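Local coordinates for protein iron-containing alcohol dehydrogenase (Ralstonia eutropha, PDB 3JZD) that probably reduces maleylacetate to 3-oxoadipate with NADH or NADPH, as an NAD-binding member of the iron-containing alcohol dehydrogenase family, at residues E52-L57 with C92-G97; D80-A85 with L110-P115; L104-A109 with M114-I119; S126-V131 with R151-D156. All coordinates share one frame; numbering follows the deposited sequence.

Interaction 1 (E52-L57 with C92-G97); sequences ERIADL and CAVAVG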
# COMPACT_ATOMS: atom_id res chain seq x y z
N GLU A 52 -1.65 17.54 26.84
CA GLU A 52 -2.79 18.22 27.48
C GLU A 52 -3.81 18.71 26.49
O GLU A 52 -5.00 18.64 26.75
CB GLU A 52 -2.36 19.39 28.37
CG GLU A 52 -1.79 18.95 29.70
CD GLU A 52 -2.80 18.20 30.59
OE1 GLU A 52 -4.03 18.34 30.39
OE2 GLU A 52 -2.33 17.49 31.53
N ARG A 53 -3.34 19.24 25.36
CA ARG A 53 -4.26 19.63 24.29
C ARG A 53 -5.04 18.42 23.79
O ARG A 53 -6.24 18.53 23.56
CB ARG A 53 -3.51 20.37 23.18
CG ARG A 53 -3.21 21.84 23.63
CD ARG A 53 -2.34 22.60 22.65
NE ARG A 53 -2.94 22.77 21.32
CZ ARG A 53 -3.34 23.92 20.76
NH1 ARG A 53 -3.24 25.10 21.37
NH2 ARG A 53 -3.84 23.88 19.53
N ILE A 54 -4.36 17.29 23.58
CA ILE A 54 -5.05 16.05 23.21
C ILE A 54 -6.06 15.67 24.32
O ILE A 54 -7.25 15.44 24.03
CB ILE A 54 -4.06 14.89 22.97
CG1 ILE A 54 -3.20 15.23 21.76
CG2 ILE A 54 -4.76 13.52 22.74
CD1 ILE A 54 -4.01 15.56 20.54
N ALA A 55 -5.61 15.67 25.57
CA ALA A 55 -6.53 15.33 26.69
C ALA A 55 -7.72 16.28 26.71
O ALA A 55 -8.86 15.86 26.90
CB ALA A 55 -5.82 15.32 28.00
N ASP A 56 -7.50 17.56 26.44
CA ASP A 56 -8.61 18.47 26.38
C ASP A 56 -9.54 18.18 25.20
O ASP A 56 -10.74 18.31 25.34
CB ASP A 56 -8.15 19.91 26.34
CG ASP A 56 -7.59 20.37 27.70
OD1 ASP A 56 -7.81 19.69 28.73
OD2 ASP A 56 -6.92 21.42 27.72
N LEU A 57 -8.99 17.82 24.04
CA LEU A 57 -9.83 17.47 22.91
C LEU A 57 -10.71 16.24 23.24
O LEU A 57 -11.86 16.19 22.85
CB LEU A 57 -9.00 17.23 21.65
CG LEU A 57 -8.52 18.53 20.99
CD1 LEU A 57 -7.29 18.35 20.10
CD2 LEU A 57 -9.64 19.13 20.22
N CYS A 92 -8.12 2.33 25.96
CA CYS A 92 -7.45 2.88 24.81
C CYS A 92 -6.27 3.71 25.28
O CYS A 92 -6.32 4.34 26.35
CB CYS A 92 -8.43 3.79 24.10
SG CYS A 92 -7.74 4.51 22.64
N ALA A 93 -5.20 3.68 24.50
CA ALA A 93 -4.01 4.46 24.78
C ALA A 93 -3.79 5.38 23.58
O ALA A 93 -3.84 4.91 22.44
CB ALA A 93 -2.83 3.55 24.94
N VAL A 94 -3.61 6.68 23.83
CA VAL A 94 -3.32 7.64 22.76
C VAL A 94 -1.88 8.13 22.96
O VAL A 94 -1.57 8.86 23.93
CB VAL A 94 -4.25 8.83 22.76
CG1 VAL A 94 -3.93 9.77 21.55
CG2 VAL A 94 -5.73 8.40 22.76
N ALA A 95 -1.01 7.75 22.04
CA ALA A 95 0.40 8.07 22.13
C ALA A 95 0.68 9.33 21.36
O ALA A 95 0.49 9.35 20.15
CB ALA A 95 1.23 6.91 21.61
N VAL A 96 1.12 10.37 22.07
CA VAL A 96 1.48 11.64 21.46
C VAL A 96 2.96 11.87 21.67
O VAL A 96 3.41 12.25 22.76
CB VAL A 96 0.74 12.82 22.09
CG1 VAL A 96 0.87 14.06 21.14
CG2 VAL A 96 -0.72 12.46 22.34
N GLY A 97 3.73 11.65 20.62
CA GLY A 97 5.17 11.81 20.68
C GLY A 97 5.87 11.08 19.56
O GLY A 97 5.26 10.75 18.54
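Ile54, projecting from the helical segment 52-57, rests on two valines of strand 92-97 and comes closest to each with a different branch. Its CG1 lies 3.8 Å from Val96 CG2, while its methyl CG2 comes within 4.0 Å of Val94 CG1. The division follows from the first torsion: with chi1 at -65°, CG2 is anti to the backbone N and CG1 is anti to the carbonyl carbon, so the beta-branch straddles the two valines. These are two residues apart and therefore point to the same face of the sheet. Val96 offers the methyl beside its backbone N, and Val94 the one beside its carbonyl carbon. No hydrogen bond joins the segments, and aliphatic groups without polar ends suit so buried a place.

This is helix-on-sheet packing in the Rossmann-like N-terminal half of the enzyme, where helix 48-58 links strands 39-42 and 62-66. Ile54 also touches Val41 of strand 39-42, which lies next to strand 92-97 in the sheet and pairs with it through backbone bonds from Leu40 and Leu42 to Val94. Helix 27-33 adds Val27 and Val31 against Val94. Farther along, Val96 borders Thr121 and Leu159, both NAD-binding residues, and the strand ends at Gly97, where a CB would press against the preceding carbonyl oxygen, just before Gly99 and Ser100, which bind the dinucleotide.

Interaction 2 (D80-A85 with L110-P115); sequences DATARA and LETGMP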
# COMPACT_ATOMS: atom_id res chain seq x y z
N ASP A 80 4.88 0.70 35.07
CA ASP A 80 4.25 1.83 35.69
C ASP A 80 3.11 2.39 34.84
O ASP A 80 2.06 2.74 35.36
CB ASP A 80 5.27 2.92 35.95
CG ASP A 80 4.70 4.05 36.77
OD1 ASP A 80 4.01 3.75 37.76
OD2 ASP A 80 4.94 5.23 36.45
N ALA A 81 3.32 2.48 33.53
CA ALA A 81 2.30 3.00 32.63
C ALA A 81 1.08 2.08 32.62
O ALA A 81 -0.05 2.53 32.74
CB ALA A 81 2.85 3.17 31.26
N THR A 82 1.33 0.78 32.50
CA THR A 82 0.27 -0.22 32.48
C THR A 82 -0.52 -0.21 33.76
O THR A 82 -1.74 -0.31 33.73
CB THR A 82 0.85 -1.60 32.23
OG1 THR A 82 1.56 -1.57 31.00
CG2 THR A 82 -0.24 -2.64 32.14
N ALA A 83 0.17 -0.05 34.89
CA ALA A 83 -0.50 0.07 36.17
C ALA A 83 -1.40 1.28 36.18
O ALA A 83 -2.54 1.21 36.64
CB ALA A 83 0.52 0.18 37.29
N ARG A 84 -0.93 2.41 35.67
CA ARG A 84 -1.78 3.60 35.64
C ARG A 84 -3.01 3.42 34.74
O ARG A 84 -4.09 3.91 35.05
CB ARG A 84 -1.01 4.79 35.12
CG ARG A 84 -1.87 6.03 35.12
CD ARG A 84 -1.94 6.67 36.50
NE ARG A 84 -0.72 7.45 36.68
CZ ARG A 84 -0.51 8.63 36.09
NH1 ARG A 84 -1.43 9.18 35.28
NH2 ARG A 84 0.64 9.26 36.30
N ALA A 85 -2.81 2.74 33.61
CA ALA A 85 -3.89 2.49 32.65
C ALA A 85 -4.94 1.65 33.33
O ALA A 85 -6.15 1.93 33.26
CB ALA A 85 -3.36 1.77 31.41
N LEU A 110 0.78 -4.62 24.51
CA LEU A 110 1.31 -5.97 24.63
C LEU A 110 0.75 -6.69 25.87
O LEU A 110 0.40 -7.84 25.79
CB LEU A 110 2.83 -5.96 24.72
CG LEU A 110 3.52 -7.33 24.63
CD1 LEU A 110 3.06 -8.07 23.40
CD2 LEU A 110 5.04 -7.16 24.59
N GLU A 111 0.64 -5.99 26.99
CA GLU A 111 0.13 -6.58 28.24
C GLU A 111 -1.39 -6.57 28.34
O GLU A 111 -1.98 -7.48 28.94
CB GLU A 111 0.75 -5.86 29.45
CG GLU A 111 0.21 -6.19 30.87
CD GLU A 111 0.52 -7.61 31.36
OE1 GLU A 111 0.40 -8.57 30.57
OE2 GLU A 111 0.86 -7.76 32.56
N THR A 112 -2.05 -5.58 27.75
CA THR A 112 -3.49 -5.46 27.92
C THR A 112 -4.39 -5.72 26.75
O THR A 112 -5.57 -5.89 26.94
CB THR A 112 -3.80 -4.04 28.35
OG1 THR A 112 -3.51 -3.14 27.26
CG2 THR A 112 -2.98 -3.69 29.57
N GLY A 113 -3.86 -5.70 25.55
CA GLY A 113 -4.69 -5.88 24.39
C GLY A 113 -5.41 -4.63 23.94
O GLY A 113 -5.96 -4.62 22.84
N MSE A 114 -5.35 -3.53 24.71
CA MSE A 114 -6.09 -2.31 24.34
C MSE A 114 -5.59 -1.65 23.05
O MSE A 114 -4.40 -1.69 22.73
CB MSE A 114 -6.07 -1.27 25.46
CG MSE A 114 -4.75 -0.53 25.65
SE MSE A 114 -4.98 0.82 27.05
CE MSE A 114 -5.26 -0.40 28.54
N PRO A 115 -6.50 -1.04 22.30
CA PRO A 115 -6.08 -0.37 21.07
C PRO A 115 -5.21 0.83 21.35
O PRO A 115 -5.36 1.47 22.39
CB PRO A 115 -7.41 0.11 20.46
CG PRO A 115 -8.32 0.21 21.65
CD PRO A 115 -7.96 -0.98 22.46
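Two neighbouring helices of the alpha/beta N-terminal domain, 75-88 and 99-112, meet where Thr82 of the first touches Glu111 and Thr112 at the end of the second. The methyl of Thr82 does the work: CG2 lies 3.8 Å from Glu111 CG and 3.9 Å from Thr112 CG2. Glu111, which adopts two conformers, runs roughly perpendicular to it in the one described here and contributes an aliphatic methylene, while its carboxylate heads toward solvent. Thr112, by contrast, lies alongside Thr82, pointing the other way.

Threonine suits both places because it splits into a methyl for the interface and a hydroxyl that finds a backbone partner in its own helix. OG1 of Thr82 bonds to Ala78 O one turn back. OG1 of Thr112 bonds to Ile108 O and also accepts the backbone N-H of Met114 at 3.2 Å, a nearly straight bond (168°) that closes an ST turn. Within that turn Gly113 takes up a positive phi, a conformation for which glycine is needed, and the chain leaves the helix.

The turn delivers selenomethionine Met114, whose chain bends at its last torsion to bring CE within 4.1 Å of Ala85 CB. Ala85 presents a small methyl, which suits a place where the selenomethionine end lies against the helix. Together with Ala81 against Leu104 and Ile108, the contact pairs consecutive helices on one face of a parallel sheet, as in Rossmann-like folds.

Interaction 3 (L104-A109 with M114-I119); sequences LGKAIA and MPIVAI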
# COMPACT_ATOMS: atom_id res chain seq x y z
N LEU A 104 5.99 3.02 24.41
CA LEU A 104 5.27 2.83 25.69
C LEU A 104 3.82 2.34 25.40
O LEU A 104 3.29 1.45 26.08
CB LEU A 104 5.23 4.15 26.48
CG LEU A 104 4.63 4.11 27.87
CD1 LEU A 104 5.39 3.04 28.67
CD2 LEU A 104 4.67 5.50 28.57
N GLY A 105 3.19 2.94 24.40
CA GLY A 105 1.83 2.52 24.01
C GLY A 105 1.83 1.06 23.59
O GLY A 105 0.95 0.29 24.00
N LYS A 106 2.85 0.68 22.82
CA LYS A 106 3.01 -0.70 22.34
C LYS A 106 3.17 -1.65 23.51
O LYS A 106 2.64 -2.75 23.46
CB LYS A 106 4.22 -0.85 21.39
CG LYS A 106 4.01 -0.21 20.02
CD LYS A 106 5.15 -0.50 19.06
CE LYS A 106 4.83 -0.14 17.61
NZ LYS A 106 5.95 -0.51 16.68
N ALA A 107 3.90 -1.22 24.55
CA ALA A 107 4.13 -2.06 25.72
C ALA A 107 2.84 -2.25 26.46
O ALA A 107 2.56 -3.33 26.91
CB ALA A 107 5.20 -1.43 26.65
N ILE A 108 2.05 -1.19 26.61
CA ILE A 108 0.75 -1.31 27.30
C ILE A 108 -0.16 -2.27 26.52
O ILE A 108 -0.86 -3.09 27.11
CB ILE A 108 0.06 0.07 27.47
CG1 ILE A 108 0.90 0.98 28.38
CG2 ILE A 108 -1.37 -0.04 28.02
CD1 ILE A 108 0.42 2.40 28.37
N ALA A 109 -0.13 -2.17 25.20
CA ALA A 109 -0.98 -2.97 24.34
C ALA A 109 -0.53 -4.41 24.38
O ALA A 109 -1.37 -5.29 24.31
CB ALA A 109 -0.97 -2.47 22.92
N MSE A 114 -5.35 -3.53 24.71
CA MSE A 114 -6.09 -2.31 24.34
C MSE A 114 -5.59 -1.65 23.05
O MSE A 114 -4.40 -1.69 22.73
CB MSE A 114 -6.07 -1.27 25.46
CG MSE A 114 -4.75 -0.53 25.65
SE MSE A 114 -4.98 0.82 27.05
CE MSE A 114 -5.26 -0.40 28.54
N PRO A 115 -6.50 -1.04 22.30
CA PRO A 115 -6.08 -0.37 21.07
C PRO A 115 -5.21 0.83 21.35
O PRO A 115 -5.36 1.47 22.39
CB PRO A 115 -7.41 0.11 20.46
CG PRO A 115 -8.32 0.21 21.65
CD PRO A 115 -7.96 -0.98 22.46
N ILE A 116 -4.31 1.11 20.43
CA ILE A 116 -3.52 2.33 20.49
C ILE A 116 -3.87 3.22 19.31
O ILE A 116 -3.99 2.74 18.17
CB ILE A 116 -1.99 2.07 20.28
CG1 ILE A 116 -1.46 1.01 21.24
CG2 ILE A 116 -1.20 3.37 20.45
CD1 ILE A 116 -0.08 0.48 20.80
N VAL A 117 -4.08 4.51 19.60
CA VAL A 117 -4.14 5.56 18.58
C VAL A 117 -2.80 6.31 18.67
O VAL A 117 -2.48 6.89 19.72
CB VAL A 117 -5.29 6.56 18.81
CG1 VAL A 117 -5.21 7.76 17.78
CG2 VAL A 117 -6.64 5.85 18.81
N ALA A 118 -2.01 6.28 17.61
CA ALA A 118 -0.70 6.92 17.59
C ALA A 118 -0.80 8.28 16.93
O ALA A 118 -1.41 8.41 15.87
CB ALA A 118 0.37 6.01 16.85
N ILE A 119 -0.24 9.30 17.58
CA ILE A 119 -0.15 10.66 17.03
C ILE A 119 1.38 10.97 16.97
O ILE A 119 1.93 11.47 17.93
CB ILE A 119 -0.91 11.66 17.91
CG1 ILE A 119 -2.33 11.15 18.15
CG2 ILE A 119 -0.92 13.05 17.23
CD1 ILE A 119 -3.30 12.12 18.89
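Ile116 reaches from strand 116-119 onto the backbone of helix 104-109 at Gly105, within the beta-alpha-beta unit formed by strand 92-97, helix 99-112 and strand 116-120. Helix and strand segments run almost exactly antiparallel, 176° between directions, with their axes 9.2 Å apart at closest approach. Ile116 has CG1 anti to its carbonyl carbon (chi1 -53°) and an extended second torsion, which send CD1 straight into the helix. There CD1 lies 3.4 Å from Gly105 O and 3.7 Å from Ala109 CB, one turn along. Gly105 has no side chain, and this leaves the isoleucine room to settle on bare main chain; Ala109, with a single methyl, fills the adjoining place without pushing the strand away.

Nearer the turn, Ile108 lays its CG2 methyl, the branch anti to the backbone N, against the selenium of selenomethionine Met114. The approach is oblique, with CG2 3.8 Å from SE and 3.9 Å from CE of Met114, so that the methyl faces the bend in the long chain. The unbranched methionine chain, here with selenium in place of sulfur, can bend at its end to follow the isoleucine, and it also touches Ala93 of strand 92-97. Ala109 CB additionally packs 3.5 Å from Met114 O.

Lys106 starts out away from the strand, meeting it with its backbone N and, more loosely, with CG, 4.2 Å from Ile116 CD1. Beyond CG its chain is fully extended, carrying NZ away from the strand to hydrogen bonds with three backbone oxygens beside the bound NAD: Ser126 O, Thr129 O and Val131 O.

Interaction 4 (S126-V131 with R151-D156); sequences SEVTPV and RTVIYD. With NAD (nicotinamide-adenine-dinucleotide), chain E.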
# COMPACT_ATOMS: atom_id res chain seq x y z
N SER A 126 7.63 4.03 13.84
CA SER A 126 7.20 2.97 14.73
C SER A 126 5.67 2.76 14.72
O SER A 126 5.19 1.65 14.97
CB SER A 126 7.68 3.27 16.15
OG SER A 126 7.25 2.23 17.00
N GLU A 127 4.93 3.82 14.46
CA GLU A 127 3.46 3.77 14.48
C GLU A 127 2.85 2.78 13.48
O GLU A 127 1.66 2.52 13.51
CB GLU A 127 2.90 5.14 14.20
CG GLU A 127 3.36 5.75 12.87
CD GLU A 127 4.66 6.53 12.93
OE1 GLU A 127 5.44 6.38 13.89
OE2 GLU A 127 4.91 7.29 11.96
N VAL A 128 3.64 2.33 12.53
CA VAL A 128 3.15 1.39 11.52
C VAL A 128 3.94 0.07 11.47
O VAL A 128 3.92 -0.63 10.45
CB VAL A 128 3.04 2.06 10.13
CG1 VAL A 128 1.83 2.99 10.08
CG2 VAL A 128 4.31 2.77 9.76
N THR A 129 4.57 -0.32 12.58
CA THR A 129 5.25 -1.62 12.64
C THR A 129 4.70 -2.40 13.79
O THR A 129 4.29 -1.82 14.80
CB THR A 129 6.80 -1.49 12.87
OG1 THR A 129 7.06 -1.37 14.28
CG2 THR A 129 7.40 -0.26 12.08
N PRO A 130 4.68 -3.74 13.68
CA PRO A 130 4.26 -4.63 14.76
C PRO A 130 5.40 -4.98 15.74
O PRO A 130 5.27 -5.94 16.55
CB PRO A 130 3.84 -5.91 14.02
CG PRO A 130 4.70 -5.93 12.79
CD PRO A 130 5.05 -4.48 12.46
N VAL A 131 6.50 -4.24 15.66
CA VAL A 131 7.68 -4.48 16.50
C VAL A 131 7.69 -3.61 17.74
O VAL A 131 7.48 -2.39 17.67
CB VAL A 131 9.00 -4.30 15.71
CG1 VAL A 131 10.20 -4.41 16.65
CG2 VAL A 131 9.10 -5.40 14.61
N ARG A 151 -4.00 0.88 15.95
CA ARG A 151 -5.18 0.73 15.10
C ARG A 151 -5.34 1.92 14.19
O ARG A 151 -5.82 1.78 13.07
CB ARG A 151 -6.45 0.67 15.94
CG ARG A 151 -6.50 -0.43 16.95
CD ARG A 151 -6.54 -1.84 16.37
NE ARG A 151 -6.18 -2.71 17.47
CZ ARG A 151 -7.01 -3.17 18.42
NH1 ARG A 151 -8.32 -2.92 18.38
NH2 ARG A 151 -6.53 -3.91 19.41
N THR A 152 -5.00 3.11 14.70
CA THR A 152 -5.15 4.35 13.98
C THR A 152 -3.97 5.24 14.24
O THR A 152 -3.47 5.32 15.36
CB THR A 152 -6.46 5.04 14.39
OG1 THR A 152 -7.54 4.12 14.15
CG2 THR A 152 -6.70 6.40 13.63
N VAL A 153 -3.52 5.90 13.18
CA VAL A 153 -2.43 6.84 13.23
C VAL A 153 -3.03 8.16 12.73
O VAL A 153 -3.78 8.18 11.77
CB VAL A 153 -1.32 6.42 12.31
CG1 VAL A 153 -0.19 7.42 12.35
CG2 VAL A 153 -0.84 4.97 12.66
N ILE A 154 -2.74 9.24 13.45
CA ILE A 154 -3.19 10.55 13.11
C ILE A 154 -1.94 11.35 12.85
O ILE A 154 -1.15 11.59 13.79
CB ILE A 154 -3.97 11.20 14.27
CG1 ILE A 154 -5.23 10.39 14.55
CG2 ILE A 154 -4.26 12.69 13.97
CD1 ILE A 154 -6.06 10.91 15.76
N TYR A 155 -1.71 11.70 11.59
CA TYR A 155 -0.53 12.47 11.23
C TYR A 155 -0.91 13.91 11.09
O TYR A 155 -1.65 14.25 10.15
CB TYR A 155 0.07 12.02 9.89
CG TYR A 155 0.85 10.76 9.95
CD1 TYR A 155 2.04 10.70 10.66
CD2 TYR A 155 0.43 9.63 9.22
CE1 TYR A 155 2.79 9.55 10.69
CE2 TYR A 155 1.15 8.47 9.25
CZ TYR A 155 2.36 8.45 9.99
OH TYR A 155 3.10 7.32 10.05
N ASP A 156 -0.40 14.77 11.98
CA ASP A 156 -0.71 16.19 11.99
C ASP A 156 0.62 16.94 11.91
O ASP A 156 1.34 17.03 12.90
CB ASP A 156 -1.48 16.60 13.27
CG ASP A 156 -2.03 17.99 13.21
OD1 ASP A 156 -1.59 18.75 12.34
OD2 ASP A 156 -2.93 18.32 13.99
PA NAD E . 12.08 9.97 20.85
O1A NAD E . 10.68 9.42 20.85
O2A NAD E . 12.90 9.17 21.77
O5B NAD E . 12.06 11.57 21.05
C5B NAD E . 13.24 12.27 21.43
C4B NAD E . 12.85 13.56 22.12
O4B NAD E . 12.23 14.46 21.24
C3B NAD E . 11.84 13.31 23.23
O3B NAD E . 12.13 14.07 24.37
C2B NAD E . 10.53 13.82 22.67
O2B NAD E . 9.64 14.24 23.68
C1B NAD E . 11.02 14.96 21.78
N9A NAD E . 10.10 15.24 20.68
C8A NAD E . 9.58 14.30 19.84
N7A NAD E . 8.81 14.92 18.94
C5A NAD E . 8.80 16.24 19.18
C6A NAD E . 8.13 17.32 18.59
N6A NAD E . 7.60 17.25 17.39
N1A NAD E . 8.31 18.57 19.13
C2A NAD E . 9.11 18.77 20.22
N3A NAD E . 9.78 17.70 20.80
C4A NAD E . 9.61 16.45 20.31
O3 NAD E . 12.82 9.93 19.42
PN NAD E . 12.48 8.99 18.17
O1N NAD E . 13.76 9.04 17.34
O2N NAD E . 11.16 9.34 17.62
O5D NAD E . 12.28 7.54 18.73
C5D NAD E . 13.36 6.67 18.86
C4D NAD E . 12.91 5.52 19.73
O4D NAD E . 11.90 4.84 19.03
C3D NAD E . 14.01 4.51 19.97
O3D NAD E . 13.73 3.84 21.16
C2D NAD E . 13.87 3.59 18.80
O2D NAD E . 14.48 2.35 19.02
C1D NAD E . 12.34 3.53 18.71
N1N NAD E . 11.89 3.09 17.38
C2N NAD E . 11.20 1.91 17.30
C3N NAD E . 10.75 1.44 16.07
C7N NAD E . 9.91 0.19 15.99
O7N NAD E . 9.42 -0.24 14.76
N7N NAD E . 9.59 -0.52 17.06
C4N NAD E . 11.00 2.21 14.92
C5N NAD E . 11.69 3.41 15.02
C6N NAD E . 12.11 3.86 16.27
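Glu127 and Tyr155 form the tight end of this contact, with the tyrosine hydroxyl donating a hydrogen bond to the carboxylate: OH to Glu127 OE2 is 2.6 Å. The oxygen uses its anti lone pair and sits at the ring edge, in the ring plane, although the carboxylate itself is turned 67° from the ring. Glu127 takes a crowded position for CG, between its backbone N and carbonyl carbon (chi1 57°), then bends at chi2; this carries the acid past Val153 to the hydroxyl end of Tyr155. Val153 packs on one face of the Tyr155 ring, its CG1 3.5 Å from the ring plane and offset toward the rim, and its CG2 3.6 Å from Glu127 O. The buried carboxylate thus has a hydroxyl donor for OE2, and its methylenes lie on a valine.

The other side is looser. Val128, partly exposed, only brushes the strand, with CG1 4.2 Å from Val153 CG2, and from there the loop turns away to the cofactor. Thr129 OG1 donates to the carboxamide oxygen O7N of NAD at 2.7 Å and accepts the N-H of Val131 in an ST turn, while NAD N7N gives a hydrogen bond to Val131 O at 2.9 Å. Ser126 packs its CB near the nicotinamide ring.

Strand 152-155 lies in the parallel sheet between 8-19 and 116-120, and Pro120 of the latter touches Glu127, Val153 and Tyr155. Helix 217-236 packs against the loop and strand, setting Trp228 against both Val128 and the Tyr155 ring.

All four contacts belong to the N-terminal nucleotide-binding half, and all but one lack a hydrogen bond across their segments. Interactions 1 and 3 are buried helix-on-sheet packing on opposite faces of the parallel sheet, joined where strands 92-97 and 116-120 pair. Interaction 2, a helix-helix contact, shares helix 99-112 and Met114 with interaction 3 but runs out to the surface at Glu111, away from the annotated sites. Interaction 4 differs in chemistry: a buried acid and a tyrosine hydroxyl hydrogen-bond at the base of a loop whose Thr129 and Val131 bond the nicotinamide carboxamide. Lys106 of interaction 3 bonds to that loop's carbonyls, tying the two contacts together beside the cofactor.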